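PDB 3LDF: methyltransferase from Streptococcus mutans, which probably transfers methyl groups from S-adenosyl-L-methionine to RNA and is bound here to the spent cofactor S-adenosyl-L-homocysteine. Local coordinates for residues I290-S295 against I328-A333; M336-F341 against K379-K384; M270-Y275 against H311-Q316; Q360-D365 against S375-V380. All coordinates share one frame; numbering follows the deposited sequence. Where two conformers were deposited one is given.

Interaction 1 (I290-S295 against I328-A333); sequences IIDPPS and IASTNA. With SAH (S-adenosyl-L-homocysteine), chain B.
I328 lies beside I290 with both side chains pointing the same way, I290 CG1 resting 4.1 Å from I328 CB on the face of the sheet they share. The carbonyl of I328 turns across the strands and takes the amide of I291, N to O 2.8 Å and nearly straight at 173°. A329 pairs with I291 on the other face, where its methyl touches F341 and I345 of helix 338-349. S330 N returns the bond to I291 O at 2.9 Å, and with it the parallel ladder ends. This is the Rossmann-like methyltransferase sheet, strands 286-291 and 325-331 running side by side, and the chain leaves the first of them through D292-P293-P294 at the cofactor. Beyond the ladder the side chain of S330 takes over: OG, set anti to its own N (chi1 173°), gives its proton to D292 OD1 at 2.7 Å, arriving from above the carboxylate plane. The other oxygen, D292 OD2, receives the amino N of S-adenosyl-L-homocysteine at 2.7 Å and also Q199 NE2. Both carboxylate oxygens are thus engaged, and S330, as a second-shell residue, probably helps to hold the carboxylate at the ligand amine. S330 O lies 3.7 Å from P293 CD and bonds to the hydroxyl of Y310. T331 faces away from 290-295, its OG1 accepting A333 N in an ST turn that bends the chain after the strand. At A333 the segments meet once more, A333 CB against S295 CB at 3.8 Å.

Interaction 2 (M336-F341 against K379-K384); sequences MTVSQF and KVFTIK
The side chains of F341 and F381 pass one another antiparallel at the tight centre of this contact, with F341 CD2 3.8 Å from F381 CD2. The F341 carbon comes in at the edge of the F381 ring, near its plane. F341 CG stands anti to the backbone N (chi1 -172°), which lets its ring reach the strand, and CD2 also reaches K379 CB at 3.9 Å. K379 spans the contact: its chain bends at chi2 (97°), passes V338 CG2 with CG at 3.8 Å, and brings NZ to M336 O at 2.8 Å. The ammonium is tilted 21° from that carbonyl plane and has a second acceptor in Y377 O, so a lysine that is largely buried ends among backbone oxygens.

The looser side is that of V338, which is partly exposed and whose side chain stays 4.4 Å from that of F381, CG1 to CZ. T337, exposed, faces away from the strand and serves the helix instead: its OG1 accepts Q340 N while Q340 OE1 accepts T337 N, a capping box that starts helix 338-349.

The helix packs by this first turn on the face of strand 379-384 that carries K379 and F381. Y310 meets F341 and Y356 meets F381, both edge-to-face, while strand 325-331 adjoins through T331 and strand 355-360 through L359.

Interaction 3 (M270-Y275 against H311-Q316); sequences MDVFDY and HKLIRQ. With SAH (S-adenosyl-L-homocysteine), chain B.
L313 stands roughly perpendicular to both V272 and F273, and its CD2 meets the ring tip of F273, CZ, at 3.8 Å. This methyl lies obliquely to the ring and also touches V272 CG1 at 4.0 Å, so one leucine branch fills the angle between two consecutive side chains of helix 272-281. The next turn of helix 306-319 brings Q316 to the F273 rim: NE2 lies in the ring plane, 3.7 Å from CD1, with the amide turned 36° from the ring. K312 CB approaches the same rim more loosely, while its ammonium forms a salt bridge with E302. F273 owes this reach to its first torsion (chi1 -58°), which sets CG anti to the carbonyl carbon and brings the end of the ring up to helix 306-319.

The two helices belong to the Rossmann-like methyltransferase fold, and the first begins where strand 265-269 delivers the chain to the adenine pocket. There V272 N donates to N1 of S-adenosyl-L-homocysteine at 2.8 Å, and V272 CG2 packs 3.5 Å from adenine C2. Adenine N6 makes a weak bond to D271 OD1 at 3.3 Å. The same oxygen accepts F273 N, also weakly (2.8 Å, 128°), making D271 the N-cap, while its OD2 has a weak partner in K301 N. F220 and strand residues L219 and V241 pack against the V272 side chain.

Interaction 4 (Q360-D365 against S375-V380); sequences QQLPSD and SNYLKV
Q360 and V380 form an antiparallel hydrogen-bonded pair, Q360 N to V380 O and V380 N to Q360 O both 2.8 Å. Their CB atoms lie side by side at 4.0 Å. From Q361 on, side chains replace the backbone ladder. Q361 reaches along the opposing chain and gives NE2 to L378 O at 3.1 Å; this acceptor lies in the plane of the glutamine amide, although the donor is tilted 31° from the carbonyl plane. The same amide stacks on that of N376, the two planes only 2° apart. N376, the centre of an inverse gamma turn, holds its CG anti to the backbone N (chi1 -161°) and presents OD1 to L362 N at 3.1 Å, in the carbonyl plane and on a lone pair. Its ND2 is joined through a water to L362 O, so one asparagine side chain serves both polar backbone atoms of L362.

The L362 side chain runs by N376 in the reverse sense to the aromatic side. CD1 sits over one face of Y377 in a CH-pi contact, 4.2 Å from the ring centroid and offset toward the rim, while CD2 presses on L378 CB at 3.5 Å. D198 borders both L362 and Y377.

Amides thus carry the pairing past the paired backbones: two side-chain bonds and one water bridge probably hold the diverging chains in place, and the packing of L362 on the Y377 face and on L378 adds apolar contact to the amide bonds.

In the fold
Interactions 1, 2 and 4 follow one sheet outward: strands 325-331 and 379-384 are neighbours, probably bonded by A329 O to F381 N (2.8 Å) and T331 N to K379 O (2.9 Å), and interactions 2 and 4 both use K379 and V380, with centres 11 Å apart. Interaction 3 joins two helices and reaches interaction 1 through L313, whose CD1 lies 3.8 Å from I291 CG2. Interactions 1 and 3 both touch S-adenosyl-L-homocysteine, one at its amino group and the other at its adenine; D242, R246 and F220 also bond to it. Interactions 4 and 2 lie farther off, the side chain of L378 about 9 Å and that of F341 about 12 Å from the ligand.

Interaction 1 (I290-S295 against I328-A333)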
# COMPACT_ATOMS: atom_id res chain seq x y z
N ILE A 290 -4.50 -13.23 11.33
CA ILE A 290 -4.13 -12.01 10.64
C ILE A 290 -5.20 -11.87 9.56
O ILE A 290 -5.47 -12.86 8.85
CB ILE A 290 -2.71 -12.13 10.03
CG1 ILE A 290 -1.64 -12.31 11.12
CG2 ILE A 290 -2.44 -10.98 9.10
CD1 ILE A 290 -0.30 -12.81 10.58
N ILE A 291 -5.86 -10.71 9.50
CA ILE A 291 -6.93 -10.47 8.55
C ILE A 291 -6.55 -9.26 7.62
O ILE A 291 -6.36 -8.10 8.10
CB ILE A 291 -8.27 -10.16 9.25
CG1 ILE A 291 -8.56 -11.18 10.40
CG2 ILE A 291 -9.39 -10.15 8.19
CD1 ILE A 291 -9.91 -11.00 11.06
N ASP A 292 -6.49 -9.48 6.31
CA ASP A 292 -6.02 -8.39 5.43
C ASP A 292 -6.65 -8.53 4.06
O ASP A 292 -5.98 -8.89 3.12
CB ASP A 292 -4.50 -8.37 5.36
CG ASP A 292 -3.95 -7.15 4.64
OD1 ASP A 292 -4.52 -6.04 4.78
OD2 ASP A 292 -2.93 -7.32 3.92
N PRO A 293 -7.93 -8.19 3.93
CA PRO A 293 -8.57 -8.42 2.65
C PRO A 293 -8.28 -7.29 1.65
O PRO A 293 -7.79 -6.23 2.06
CB PRO A 293 -10.05 -8.42 3.00
CG PRO A 293 -10.18 -7.39 4.10
CD PRO A 293 -8.87 -7.62 4.91
N PRO A 294 -8.59 -7.51 0.34
CA PRO A 294 -8.56 -6.37 -0.58
C PRO A 294 -9.76 -5.44 -0.25
O PRO A 294 -10.72 -5.87 0.47
CB PRO A 294 -8.80 -7.03 -1.95
CG PRO A 294 -9.71 -8.20 -1.62
CD PRO A 294 -9.31 -8.66 -0.23
N SER A 295 -9.73 -4.22 -0.78
CA SER A 295 -10.72 -3.22 -0.40
C SER A 295 -12.07 -3.51 -1.05
O SER A 295 -13.14 -3.28 -0.46
CB SER A 295 -10.22 -1.82 -0.75
OG SER A 295 -10.29 -1.63 -2.15
N ILE A 328 -4.83 -9.52 14.35
CA ILE A 328 -4.18 -8.43 13.60
C ILE A 328 -5.12 -8.04 12.42
O ILE A 328 -5.22 -8.78 11.44
CB ILE A 328 -2.73 -8.90 13.14
CG1 ILE A 328 -1.92 -9.34 14.39
CG2 ILE A 328 -2.03 -7.80 12.29
CD1 ILE A 328 -0.47 -9.73 14.15
N ALA A 329 -5.84 -6.92 12.56
CA ALA A 329 -6.83 -6.42 11.60
C ALA A 329 -6.24 -5.31 10.77
O ALA A 329 -5.97 -4.17 11.28
CB ALA A 329 -8.10 -5.90 12.35
N SER A 330 -5.95 -5.64 9.52
CA SER A 330 -5.31 -4.72 8.58
C SER A 330 -6.30 -4.35 7.46
O SER A 330 -7.13 -5.19 7.12
CB SER A 330 -4.12 -5.45 7.97
OG SER A 330 -3.53 -4.68 6.94
N THR A 331 -6.22 -3.12 6.93
CA THR A 331 -6.86 -2.68 5.66
C THR A 331 -5.92 -1.66 4.99
O THR A 331 -5.23 -0.90 5.71
CB THR A 331 -8.32 -2.03 5.87
OG1 THR A 331 -8.89 -1.64 4.62
CG2 THR A 331 -8.29 -0.76 6.73
N ASN A 332 -5.90 -1.70 3.65
CA ASN A 332 -5.20 -0.65 2.84
C ASN A 332 -6.25 0.28 2.13
O ASN A 332 -5.92 1.06 1.21
CB ASN A 332 -4.21 -1.26 1.79
CG ASN A 332 -2.74 -1.43 2.30
OD1 ASN A 332 -2.13 -0.49 2.81
ND2 ASN A 332 -2.14 -2.61 2.07
N ALA A 333 -7.51 0.22 2.57
CA ALA A 333 -8.56 1.04 1.89
C ALA A 333 -8.45 2.52 2.23
O ALA A 333 -8.53 2.88 3.39
CB ALA A 333 -9.98 0.54 2.21
N SAH B . -2.70 -9.75 2.85
CA SAH B . -2.01 -9.96 1.54
CB SAH B . -2.50 -8.91 0.48
CG SAH B . -3.97 -9.17 0.00
SD SAH B . -4.18 -9.01 -1.78
C SAH B . -0.54 -9.96 1.84
O SAH B . -0.16 -9.96 3.05
OXT SAH B . 0.28 -9.92 0.89
C5' SAH B . -5.86 -9.62 -1.93
C4' SAH B . -6.00 -11.16 -1.97
O4' SAH B . -7.28 -11.58 -1.47
C3' SAH B . -5.89 -11.78 -3.38
O3' SAH B . -4.84 -12.74 -3.32
C2' SAH B . -7.18 -12.56 -3.63
O2' SAH B . -6.88 -13.87 -4.14
C1' SAH B . -7.71 -12.76 -2.19
N9 SAH B . -9.19 -12.91 -2.00
C8 SAH B . -10.19 -12.07 -2.45
N7 SAH B . -11.41 -12.52 -2.01
C5 SAH B . -11.18 -13.64 -1.27
C6 SAH B . -11.99 -14.61 -0.50
N6 SAH B . -13.35 -14.45 -0.45
N1 SAH B . -11.35 -15.62 0.16
C2 SAH B . -10.01 -15.80 0.11
N3 SAH B . -9.21 -14.95 -0.55
C4 SAH B . -9.72 -13.89 -1.27

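Interaction 2 (M336-F341 against K379-K384)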
# COMPACT_ATOMS: atom_id res chain seq x y z
N MET A 336 -11.90 4.16 3.84
CA MET A 336 -12.33 3.87 5.19
C MET A 336 -11.42 4.57 6.21
O MET A 336 -10.23 4.28 6.32
CB MET A 336 -12.37 2.36 5.40
CG MET A 336 -13.54 1.89 6.20
SD MET A 336 -13.38 0.13 6.52
CE MET A 336 -14.56 -0.03 7.81
N THR A 337 -11.96 5.52 6.96
CA THR A 337 -11.13 6.23 7.95
C THR A 337 -10.76 5.28 9.11
O THR A 337 -11.30 4.17 9.23
CB THR A 337 -11.85 7.46 8.55
OG1 THR A 337 -12.95 7.03 9.36
CG2 THR A 337 -12.33 8.45 7.46
N VAL A 338 -9.84 5.74 9.96
CA VAL A 338 -9.49 5.05 11.19
C VAL A 338 -10.75 4.73 12.08
O VAL A 338 -10.94 3.58 12.52
CB VAL A 338 -8.36 5.87 11.94
CG1 VAL A 338 -8.32 5.61 13.47
CG2 VAL A 338 -6.98 5.57 11.28
N SER A 339 -11.61 5.72 12.27
CA SER A 339 -12.84 5.63 13.05
C SER A 339 -13.91 4.75 12.45
O SER A 339 -14.65 4.09 13.17
CB SER A 339 -13.44 7.03 13.21
OG SER A 339 -12.44 7.89 13.69
N GLN A 340 -14.07 4.80 11.13
CA GLN A 340 -14.94 3.87 10.41
C GLN A 340 -14.44 2.44 10.49
O GLN A 340 -15.26 1.51 10.63
CB GLN A 340 -15.08 4.29 8.97
CG GLN A 340 -15.91 5.56 8.84
CD GLN A 340 -15.73 6.25 7.49
OE1 GLN A 340 -14.89 5.88 6.66
NE2 GLN A 340 -16.55 7.28 7.27
N PHE A 341 -13.10 2.26 10.44
CA PHE A 341 -12.52 0.91 10.51
C PHE A 341 -12.78 0.35 11.89
O PHE A 341 -13.34 -0.73 12.01
CB PHE A 341 -11.01 0.88 10.11
CG PHE A 341 -10.41 -0.55 9.99
CD1 PHE A 341 -11.19 -1.62 9.51
CD2 PHE A 341 -9.09 -0.80 10.37
CE1 PHE A 341 -10.66 -2.90 9.41
CE2 PHE A 341 -8.53 -2.09 10.25
CZ PHE A 341 -9.32 -3.15 9.76
N LYS A 379 -4.17 0.95 7.73
CA LYS A 379 -4.54 0.87 9.17
C LYS A 379 -4.36 -0.58 9.61
O LYS A 379 -4.93 -1.50 9.00
CB LYS A 379 -5.98 1.30 9.41
CG LYS A 379 -6.35 2.70 8.94
CD LYS A 379 -7.00 2.64 7.56
CE LYS A 379 -7.14 4.03 6.91
NZ LYS A 379 -7.60 3.98 5.48
N VAL A 380 -3.58 -0.80 10.65
CA VAL A 380 -3.40 -2.12 11.20
C VAL A 380 -3.62 -2.08 12.74
O VAL A 380 -2.78 -1.57 13.48
CB VAL A 380 -2.01 -2.73 10.87
CG1 VAL A 380 -1.86 -4.18 11.42
CG2 VAL A 380 -1.67 -2.71 9.27
N PHE A 381 -4.75 -2.62 13.20
CA PHE A 381 -4.99 -2.80 14.63
C PHE A 381 -4.54 -4.20 15.20
O PHE A 381 -4.82 -5.26 14.59
CB PHE A 381 -6.49 -2.58 14.93
CG PHE A 381 -6.94 -1.12 14.95
CD1 PHE A 381 -6.50 -0.26 15.96
CD2 PHE A 381 -7.84 -0.62 13.99
CE1 PHE A 381 -6.95 1.08 16.01
CE2 PHE A 381 -8.29 0.68 14.04
CZ PHE A 381 -7.84 1.53 15.06
N THR A 382 -3.83 -4.21 16.32
CA THR A 382 -3.52 -5.46 17.05
C THR A 382 -4.44 -5.41 18.25
O THR A 382 -4.42 -4.43 18.99
CB THR A 382 -2.05 -5.55 17.55
OG1 THR A 382 -1.16 -5.47 16.44
CG2 THR A 382 -1.77 -6.92 18.33
N ILE A 383 -5.29 -6.45 18.37
CA ILE A 383 -6.30 -6.58 19.39
C ILE A 383 -6.15 -7.88 20.22
O ILE A 383 -6.03 -8.97 19.66
CB ILE A 383 -7.73 -6.51 18.78
CG1 ILE A 383 -7.83 -5.30 17.82
CG2 ILE A 383 -8.79 -6.46 19.92
CD1 ILE A 383 -8.78 -5.51 16.67
N LYS A 384 -6.19 -7.73 21.53
CA LYS A 384 -6.05 -8.84 22.48
C LYS A 384 -7.42 -9.25 22.98
O LYS A 384 -8.25 -8.40 23.35
CB LYS A 384 -5.13 -8.41 23.63
CG LYS A 384 -5.00 -9.36 24.81
CD LYS A 384 -3.96 -10.46 24.57
CE LYS A 384 -3.54 -11.11 25.88
NZ LYS A 384 -2.47 -12.12 25.60

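Interaction 3 (M270-Y275 against H311-Q316)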
# COMPACT_ATOMS: atom_id res chain seq x y z
N MET A 270 -8.86 -21.59 -1.03
CA MET A 270 -10.24 -21.57 -0.47
C MET A 270 -10.75 -20.16 -0.22
O MET A 270 -9.99 -19.26 0.18
CB MET A 270 -10.31 -22.29 0.88
CG MET A 270 -11.73 -22.77 1.21
SD MET A 270 -11.96 -23.81 2.70
CE MET A 270 -10.88 -25.14 2.29
N ASP A 271 -12.06 -19.97 -0.46
CA ASP A 271 -12.80 -18.78 -0.01
C ASP A 271 -12.78 -18.67 1.54
O ASP A 271 -13.09 -19.64 2.27
CB ASP A 271 -14.23 -18.79 -0.56
CG ASP A 271 -15.02 -17.49 -0.23
OD1 ASP A 271 -14.91 -16.97 0.91
OD2 ASP A 271 -15.79 -17.00 -1.11
N VAL A 272 -12.42 -17.48 2.02
CA VAL A 272 -12.23 -17.22 3.44
C VAL A 272 -13.50 -17.49 4.22
O VAL A 272 -13.40 -18.13 5.25
CB VAL A 272 -11.59 -15.79 3.71
CG1 VAL A 272 -11.98 -15.22 5.09
CG2 VAL A 272 -10.08 -15.86 3.58
N PHE A 273 -14.68 -17.07 3.71
CA PHE A 273 -16.00 -17.47 4.30
C PHE A 273 -16.26 -19.00 4.37
O PHE A 273 -16.80 -19.51 5.36
CB PHE A 273 -17.19 -16.72 3.62
CG PHE A 273 -17.06 -15.21 3.73
CD1 PHE A 273 -17.45 -14.55 4.91
CD2 PHE A 273 -16.48 -14.46 2.70
CE1 PHE A 273 -17.28 -13.13 5.05
CE2 PHE A 273 -16.32 -13.06 2.83
CZ PHE A 273 -16.73 -12.41 4.01
N ASP A 274 -15.84 -19.74 3.33
CA ASP A 274 -15.83 -21.22 3.44
C ASP A 274 -14.79 -21.70 4.47
O ASP A 274 -15.04 -22.67 5.17
CB ASP A 274 -15.61 -21.92 2.10
CG ASP A 274 -16.73 -21.62 1.10
OD1 ASP A 274 -17.85 -21.28 1.52
OD2 ASP A 274 -16.47 -21.69 -0.13
N TYR A 275 -13.66 -21.01 4.58
CA TYR A 275 -12.65 -21.48 5.53
C TYR A 275 -13.19 -21.41 6.97
O TYR A 275 -12.98 -22.36 7.75
CB TYR A 275 -11.29 -20.77 5.42
CG TYR A 275 -10.29 -21.53 6.25
CD1 TYR A 275 -9.67 -22.67 5.75
CD2 TYR A 275 -9.99 -21.15 7.56
CE1 TYR A 275 -8.75 -23.44 6.52
CE2 TYR A 275 -9.05 -21.91 8.36
CZ TYR A 275 -8.46 -23.04 7.83
OH TYR A 275 -7.60 -23.83 8.58
N HIS A 311 -16.92 -6.27 9.45
CA HIS A 311 -17.46 -6.79 10.72
C HIS A 311 -17.63 -8.31 10.69
O HIS A 311 -17.34 -8.97 11.68
CB HIS A 311 -18.80 -6.15 11.15
CG HIS A 311 -19.95 -6.45 10.24
ND1 HIS A 311 -20.88 -7.45 10.50
CD2 HIS A 311 -20.37 -5.85 9.10
CE1 HIS A 311 -21.79 -7.47 9.54
NE2 HIS A 311 -21.51 -6.50 8.68
N LYS A 312 -18.09 -8.85 9.55
CA LYS A 312 -18.23 -10.31 9.38
C LYS A 312 -16.94 -11.13 9.65
O LYS A 312 -17.02 -12.21 10.29
CB LYS A 312 -18.84 -10.66 8.04
CG LYS A 312 -20.21 -9.96 7.82
CD LYS A 312 -20.98 -10.59 6.71
CE LYS A 312 -20.60 -10.06 5.38
NZ LYS A 312 -21.65 -10.40 4.34
N LEU A 313 -15.79 -10.62 9.18
CA LEU A 313 -14.49 -11.28 9.38
C LEU A 313 -14.08 -11.33 10.85
O LEU A 313 -13.54 -12.36 11.33
CB LEU A 313 -13.38 -10.63 8.54
CG LEU A 313 -13.66 -10.47 7.03
CD1 LEU A 313 -12.65 -9.47 6.39
CD2 LEU A 313 -13.72 -11.85 6.25
N ILE A 314 -14.33 -10.24 11.57
CA ILE A 314 -14.05 -10.21 12.99
C ILE A 314 -14.97 -11.18 13.75
O ILE A 314 -14.51 -12.04 14.51
CB ILE A 314 -14.27 -8.81 13.55
CG1 ILE A 314 -13.30 -7.82 12.87
CG2 ILE A 314 -14.19 -8.84 15.12
CD1 ILE A 314 -11.78 -7.96 13.33
N ARG A 315 -16.27 -11.05 13.52
CA ARG A 315 -17.25 -11.94 14.11
C ARG A 315 -16.88 -13.43 13.91
O ARG A 315 -16.79 -14.18 14.89
CB ARG A 315 -18.65 -11.65 13.57
CG ARG A 315 -19.74 -12.27 14.46
CD ARG A 315 -21.14 -12.32 13.81
NE ARG A 315 -21.08 -12.34 12.33
CZ ARG A 315 -21.17 -13.42 11.55
NH1 ARG A 315 -21.37 -14.64 12.09
NH2 ARG A 315 -21.09 -13.28 10.22
N GLN A 316 -16.60 -13.85 12.68
CA GLN A 316 -16.32 -15.27 12.47
C GLN A 316 -14.91 -15.67 12.90
O GLN A 316 -14.74 -16.77 13.39
CB GLN A 316 -16.63 -15.71 11.03
CG GLN A 316 -18.09 -15.46 10.70
CD GLN A 316 -18.45 -15.99 9.35
OE1 GLN A 316 -18.66 -17.21 9.18
NE2 GLN A 316 -18.57 -15.09 8.38
N SAH B . -2.70 -9.75 2.85
CA SAH B . -2.01 -9.96 1.54
CB SAH B . -2.50 -8.91 0.48
CG SAH B . -3.97 -9.17 0.00
SD SAH B . -4.18 -9.01 -1.78
C SAH B . -0.54 -9.96 1.84
O SAH B . -0.16 -9.96 3.05
OXT SAH B . 0.28 -9.92 0.89
C5' SAH B . -5.86 -9.62 -1.93
C4' SAH B . -6.00 -11.16 -1.97
O4' SAH B . -7.28 -11.58 -1.47
C3' SAH B . -5.89 -11.78 -3.38
O3' SAH B . -4.84 -12.74 -3.32
C2' SAH B . -7.18 -12.56 -3.63
O2' SAH B . -6.88 -13.87 -4.14
C1' SAH B . -7.71 -12.76 -2.19
N9 SAH B . -9.19 -12.91 -2.00
C8 SAH B . -10.19 -12.07 -2.45
N7 SAH B . -11.41 -12.52 -2.01
C5 SAH B . -11.18 -13.64 -1.27
C6 SAH B . -11.99 -14.61 -0.50
N6 SAH B . -13.35 -14.45 -0.45
N1 SAH B . -11.35 -15.62 0.16
C2 SAH B . -10.01 -15.80 0.11
N3 SAH B . -9.21 -14.95 -0.55
C4 SAH B . -9.72 -13.89 -1.27

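Interaction 4 (Q360-D365 against S375-V380)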
# COMPACT_ATOMS: atom_id res chain seq x y z
N GLN A 360 -0.93 0.55 13.80
CA GLN A 360 0.20 0.78 12.89
C GLN A 360 -0.35 1.37 11.60
O GLN A 360 -1.36 0.90 11.11
CB GLN A 360 0.94 -0.55 12.55
CG GLN A 360 1.99 -0.89 13.64
CD GLN A 360 2.48 -2.34 13.65
OE1 GLN A 360 1.77 -3.28 14.10
NE2 GLN A 360 3.72 -2.54 13.17
N GLN A 361 0.38 2.32 11.01
CA GLN A 361 -0.04 2.89 9.70
C GLN A 361 1.21 2.94 8.79
O GLN A 361 2.14 2.18 9.05
CB GLN A 361 -0.75 4.26 9.88
CG GLN A 361 -2.05 4.14 10.70
CD GLN A 361 -3.00 5.35 10.48
OE1 GLN A 361 -2.99 6.28 11.25
NE2 GLN A 361 -3.77 5.34 9.40
N LEU A 362 1.26 3.85 7.81
CA LEU A 362 2.25 3.74 6.72
C LEU A 362 3.68 4.04 7.25
O LEU A 362 3.86 4.99 8.01
CB LEU A 362 1.91 4.68 5.55
CG LEU A 362 0.72 4.38 4.62
CD1 LEU A 362 0.52 5.54 3.61
CD2 LEU A 362 0.97 3.13 3.83
N PRO A 363 4.69 3.22 6.87
CA PRO A 363 6.08 3.54 7.27
C PRO A 363 6.63 4.75 6.51
O PRO A 363 6.04 5.19 5.52
CB PRO A 363 6.83 2.26 6.96
CG PRO A 363 6.02 1.62 5.75
CD PRO A 363 4.58 2.02 6.01
N SER A 364 7.74 5.31 6.98
CA SER A 364 8.19 6.63 6.53
C SER A 364 8.55 6.71 5.01
O SER A 364 8.55 7.80 4.42
CB SER A 364 9.39 7.06 7.40
OG SER A 364 10.47 6.13 7.20
N ASP A 365 8.87 5.57 4.37
CA ASP A 365 9.11 5.58 2.89
C ASP A 365 7.80 5.76 2.11
O ASP A 365 7.80 6.31 1.01
CB ASP A 365 9.83 4.31 2.44
CG ASP A 365 9.10 3.05 2.84
OD1 ASP A 365 8.52 2.97 3.97
OD2 ASP A 365 9.13 2.10 2.03
N SER A 375 -4.58 10.49 3.02
CA SER A 375 -3.32 9.94 2.52
C SER A 375 -2.71 8.79 3.32
O SER A 375 -1.99 7.95 2.74
CB SER A 375 -2.26 11.05 2.26
OG SER A 375 -1.74 11.57 3.47
N ASN A 376 -2.97 8.71 4.63
CA ASN A 376 -2.35 7.66 5.40
C ASN A 376 -3.28 6.43 5.34
O ASN A 376 -4.04 6.17 6.29
CB ASN A 376 -2.04 8.11 6.87
CG ASN A 376 -0.99 7.19 7.54
OD1 ASN A 376 -0.73 6.09 7.05
ND2 ASN A 376 -0.38 7.63 8.67
N TYR A 377 -3.23 5.68 4.24
CA TYR A 377 -4.35 4.77 3.93
C TYR A 377 -4.26 3.39 4.63
O TYR A 377 -5.24 2.68 4.69
CB TYR A 377 -4.56 4.63 2.41
CG TYR A 377 -3.31 4.10 1.68
CD1 TYR A 377 -2.97 2.73 1.73
CD2 TYR A 377 -2.46 4.98 0.98
CE1 TYR A 377 -1.81 2.23 1.07
CE2 TYR A 377 -1.29 4.48 0.33
CZ TYR A 377 -0.97 3.11 0.41
OH TYR A 377 0.16 2.61 -0.25
N LEU A 378 -3.08 3.04 5.17
CA LEU A 378 -2.87 1.76 5.81
C LEU A 378 -3.34 1.88 7.24
O LEU A 378 -2.95 2.81 7.90
CB LEU A 378 -1.38 1.33 5.77
CG LEU A 378 -1.07 0.06 6.55
CD1 LEU A 378 -1.79 -1.17 5.97
CD2 LEU A 378 0.47 -0.21 6.46
N LYS A 379 -4.17 0.95 7.73
CA LYS A 379 -4.54 0.87 9.17
C LYS A 379 -4.36 -0.58 9.61
O LYS A 379 -4.93 -1.50 9.00
CB LYS A 379 -5.98 1.30 9.41
CG LYS A 379 -6.35 2.70 8.94
CD LYS A 379 -7.00 2.64 7.56
CE LYS A 379 -7.14 4.03 6.91
NZ LYS A 379 -7.60 3.98 5.48
N VAL A 380 -3.58 -0.80 10.65
CA VAL A 380 -3.40 -2.12 11.20
C VAL A 380 -3.62 -2.08 12.74
O VAL A 380 -2.78 -1.57 13.48
CB VAL A 380 -2.01 -2.73 10.87
CG1 VAL A 380 -1.86 -4.18 11.42
CG2 VAL A 380 -1.67 -2.71 9.27
O HOH W 1 2.16 6.40 9.67